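Local coordinates for protein BCL2-like 10 (Danio rerio, PDB 6H1N) that is a Bcl-2 family apoptosis regulator that probably promotes cell survival and may have channel activity, at residues 75-80 / 92-97. Numbering follows the deposited sequence. Where two conformers were deposited one is given.
Sequences SVMREL and VSIFTF
V76 has CG1 trans to its own backbone N (chi1 169°), and F97 sends its CG off the same way, so the methyl and the ring meet between the two helices. CG1 sits over one face of the phenyl, 4.1 Å from the centroid of the F97 ring and 18° off its normal, displaced a little toward the CE2 rim: a CH-pi contact. F54 and L57 of helix 51-64 also touch the F97 side chain.

One turn further along, L80 points its CB at the other helix, and CD1 does most of the touching, coming down on the backbone at 3.8 Å from O of S93 and lying 3.9 Å from CG1 of I94, with CB of F97 just beyond. Behind that methyl, L80 CB packs 3.8 Å from OG of S93 in the conformer given; that hydroxyl is hydrogen-bonded to the carbonyl of R90. Cutting L80 back to an alanine is likely to leave a gap over I94 and the carbonyl of S93.

M77 closes the other flank. Its side chain crosses that of I94 at about a right angle, with SD 3.7 Å from CG2 of I94 and CG packed against the same branch; Y125 of helix 115-129 touches both residues. No hydrogen bond spans the segments, and the axes of the two short segments come within 9.8 Å and run at 140° to each other, roughly antiparallel.

R90, which also bonds the carbonyl of L80, belongs to the NWGR signature of the BH1 motif. Helix 69-81 thus packs on the buried central helix 88-108 of the all-helical Bcl-2 fold, an interface consistent with one wall and the floor of the groove that receives BH3 helices in relatives.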
ATOM      1  N   SER A  75      -7.153  -7.985   7.220  1.00 38.09           N
ATOM      2  CA  SER A  75      -8.434  -8.419   6.679  1.00 39.97           C
ATOM      3  C   SER A  75      -8.889  -7.527   5.526  1.00 37.44           C
ATOM      4  O   SER A  75      -9.397  -8.027   4.516  1.00 38.39           O
ATOM      5  CB  SER A  75      -9.479  -8.427   7.790  1.00 44.54           C
ATOM      6  OG  SER A  75      -9.196  -9.458   8.718  1.00 47.03           O
ATOM      7  N   VAL A  76      -8.773  -6.209   5.688  1.00 35.44           N
ATOM      8  CA  VAL A  76      -9.095  -5.280   4.610  1.00 35.18           C
ATOM      9  C   VAL A  76      -8.311  -5.608   3.346  1.00 35.72           C
ATOM     10  O   VAL A  76      -8.876  -5.636   2.246  1.00 38.97           O
ATOM     11  CB  VAL A  76      -8.835  -3.835   5.059  1.00 35.54           C
ATOM     12  CG1 VAL A  76      -8.908  -2.931   3.876  1.00 36.93           C
ATOM     13  CG2 VAL A  76      -9.866  -3.410   6.049  1.00 36.66           C
ATOM     14  N   MET A  77      -6.998  -5.844   3.474  1.00 35.09           N
ATOM     15  CA  MET A  77      -6.176  -6.155   2.307  1.00 40.75           C
ATOM     16  C   MET A  77      -6.672  -7.398   1.593  1.00 43.88           C
ATOM     17  O   MET A  77      -6.854  -7.399   0.370  1.00 43.90           O
ATOM     18  CB  MET A  77      -4.720  -6.306   2.737  1.00 34.13           C
ATOM     19  CG  MET A  77      -4.117  -4.971   3.034  1.00 42.08           C
ATOM     20  SD  MET A  77      -2.342  -5.023   3.339  1.00 45.56           S
ATOM     21  CE  MET A  77      -2.255  -6.108   4.758  1.00 48.61           C
ATOM     22  N   ARG A  78      -6.964  -8.455   2.349  1.00 42.49           N
ATOM     23  CA  ARG A  78      -7.519  -9.669   1.769  1.00 48.19           C
ATOM     24  C   ARG A  78      -8.833  -9.408   1.053  1.00 46.24           C
ATOM     25  O   ARG A  78      -9.127 -10.028   0.024  1.00 48.51           O
ATOM     26  CB  ARG A  78      -7.728 -10.696   2.870  1.00 46.95           C
ATOM     27  CG  ARG A  78      -6.441 -11.328   3.360  1.00 50.47           C
ATOM     28  CD  ARG A  78      -6.687 -11.966   4.711  1.00 56.35           C
ATOM     29  NE  ARG A  78      -5.468 -12.374   5.388  1.00 65.75           N
ATOM     30  CZ  ARG A  78      -5.397 -12.631   6.686  1.00 87.80           C
ATOM     31  NH1 ARG A  78      -6.477 -12.504   7.457  1.00 74.26           N
ATOM     32  NH2 ARG A  78      -4.237 -13.005   7.207  1.00127.32           N
ATOM     33  N   GLU A  79      -9.653  -8.531   1.597  1.00 43.26           N
ATOM     34  CA  GLU A  79     -10.902  -8.248   0.917  1.00 44.50           C
ATOM     35  C   GLU A  79     -10.713  -7.294  -0.255  1.00 46.83           C
ATOM     36  O   GLU A  79     -11.557  -7.281  -1.156  1.00 51.33           O
ATOM     37  CB  GLU A  79     -11.911  -7.684   1.908  1.00 40.97           C
ATOM     38  CG  GLU A  79     -12.277  -8.644   3.050  1.00 42.17           C
ATOM     39  CD  GLU A  79     -12.937  -9.942   2.606  1.00 49.36           C
ATOM     40  OE1 GLU A  79     -13.447 -10.024   1.469  1.00 48.48           O
ATOM     41  OE2 GLU A  79     -12.948 -10.884   3.431  1.00 51.11           O
ATOM     42  N   LEU A  80      -9.662  -6.459  -0.248  1.00 42.71           N
ATOM     43  CA  LEU A  80      -9.368  -5.658  -1.436  1.00 42.61           C
ATOM     44  C   LEU A  80      -8.958  -6.565  -2.581  1.00 43.27           C
ATOM     45  O   LEU A  80      -9.396  -6.379  -3.721  1.00 48.54           O
ATOM     46  CB  LEU A  80      -8.265  -4.626  -1.171  1.00 38.83           C
ATOM     47  CG  LEU A  80      -8.667  -3.409  -0.334  1.00 40.83           C
ATOM     48  CD1 LEU A  80      -7.487  -2.529  -0.080  1.00 41.88           C
ATOM     49  CD2 LEU A  80      -9.791  -2.566  -0.971  1.00 40.22           C
ATOM     50  N   VAL A  92      -2.248  -1.638  -5.956  1.00 36.66           N
ATOM     51  CA  VAL A  92      -2.445  -0.206  -5.840  1.00 33.79           C
ATOM     52  C   VAL A  92      -3.569   0.126  -4.821  1.00 30.91           C
ATOM     53  O   VAL A  92      -3.372   0.987  -3.983  1.00 35.03           O
ATOM     54  CB  VAL A  92      -2.715   0.430  -7.215  1.00 39.19           C
ATOM     55  CG1 VAL A  92      -3.008   1.937  -7.051  1.00 40.51           C
ATOM     56  CG2 VAL A  92      -1.507   0.195  -8.124  1.00 38.56           C
ATOM     57  N   SER A  93      -4.705  -0.577  -4.915  0.61 35.52           N
ATOM     58  CA  SER A  93      -5.814  -0.234  -4.011  0.61 79.30           C
ATOM     59  C   SER A  93      -5.382  -0.349  -2.551  0.61 37.12           C
ATOM     60  O   SER A  93      -5.830   0.438  -1.703  0.61 40.33           O
ATOM     61  CB  SER A  93      -7.049  -1.098  -4.325  0.61 35.95           C
ATOM     62  OG  SER A  93      -6.905  -2.444  -3.924  0.61 36.37           O
ATOM     63  N   ILE A  94      -4.450  -1.252  -2.247  1.00 31.53           N
ATOM     64  CA  ILE A  94      -3.963  -1.392  -0.885  1.00 30.11           C
ATOM     65  C   ILE A  94      -3.235  -0.125  -0.458  1.00 36.57           C
ATOM     66  O   ILE A  94      -3.469   0.403   0.637  1.00 33.49           O
ATOM     67  CB  ILE A  94      -3.069  -2.641  -0.776  1.00 31.72           C
ATOM     68  CG1 ILE A  94      -3.915  -3.924  -0.868  1.00 32.69           C
ATOM     69  CG2 ILE A  94      -2.349  -2.653   0.533  1.00 35.75           C
ATOM     70  CD1 ILE A  94      -3.073  -5.225  -1.136  1.00 37.31           C
ATOM     71  N   PHE A  95      -2.391   0.417  -1.353  1.00 32.62           N
ATOM     72  CA  PHE A  95      -1.631   1.626  -1.049  1.00 30.46           C
ATOM     73  C   PHE A  95      -2.566   2.811  -0.919  1.00 30.50           C
ATOM     74  O   PHE A  95      -2.500   3.557   0.063  1.00 37.88           O
ATOM     75  CB  PHE A  95      -0.555   1.850  -2.120  1.00 28.89           C
ATOM     76  CG  PHE A  95       0.654   0.991  -1.915  1.00 29.81           C
ATOM     77  CD1 PHE A  95       1.816   1.512  -1.366  1.00 33.25           C
ATOM     78  CD2 PHE A  95       0.612  -0.356  -2.239  1.00 35.57           C
ATOM     79  CE1 PHE A  95       2.932   0.703  -1.159  1.00 37.51           C
ATOM     80  CE2 PHE A  95       1.714  -1.181  -2.028  1.00 35.63           C
ATOM     81  CZ  PHE A  95       2.880  -0.654  -1.494  1.00 35.15           C
ATOM     82  N   THR A  96      -3.523   2.923  -1.836  1.00 33.66           N
ATOM     83  CA  THR A  96      -4.516   3.997  -1.790  1.00 34.59           C
ATOM     84  C   THR A  96      -5.209   4.045  -0.441  1.00 36.06           C
ATOM     85  O   THR A  96      -5.275   5.098   0.211  1.00 35.78           O
ATOM     86  CB  THR A  96      -5.528   3.770  -2.906  1.00 37.36           C
ATOM     87  OG1 THR A  96      -4.839   3.793  -4.167  1.00 37.53           O
ATOM     88  CG2 THR A  96      -6.632   4.809  -2.868  1.00 36.72           C
ATOM     89  N   PHE A  97      -5.732   2.895  -0.013  1.00 38.79           N
ATOM     90  CA  PHE A  97      -6.455   2.836   1.247  1.00 33.99           C
ATOM     91  C   PHE A  97      -5.564   3.262   2.387  1.00 31.71           C
ATOM     92  O   PHE A  97      -5.948   4.107   3.208  1.00 34.82           O
ATOM     93  CB  PHE A  97      -6.989   1.431   1.494  1.00 39.31           C
ATOM     94  CG  PHE A  97      -7.633   1.268   2.844  1.00 36.14           C
ATOM     95  CD1 PHE A  97      -8.930   1.720   3.081  1.00 46.63           C
ATOM     96  CD2 PHE A  97      -6.935   0.698   3.881  1.00 39.04           C
ATOM     97  CE1 PHE A  97      -9.518   1.590   4.320  1.00 41.38           C
ATOM     98  CE2 PHE A  97      -7.528   0.527   5.097  1.00 42.60           C
ATOM     99  CZ  PHE A  97      -8.830   0.976   5.318  1.00 40.39           C
TER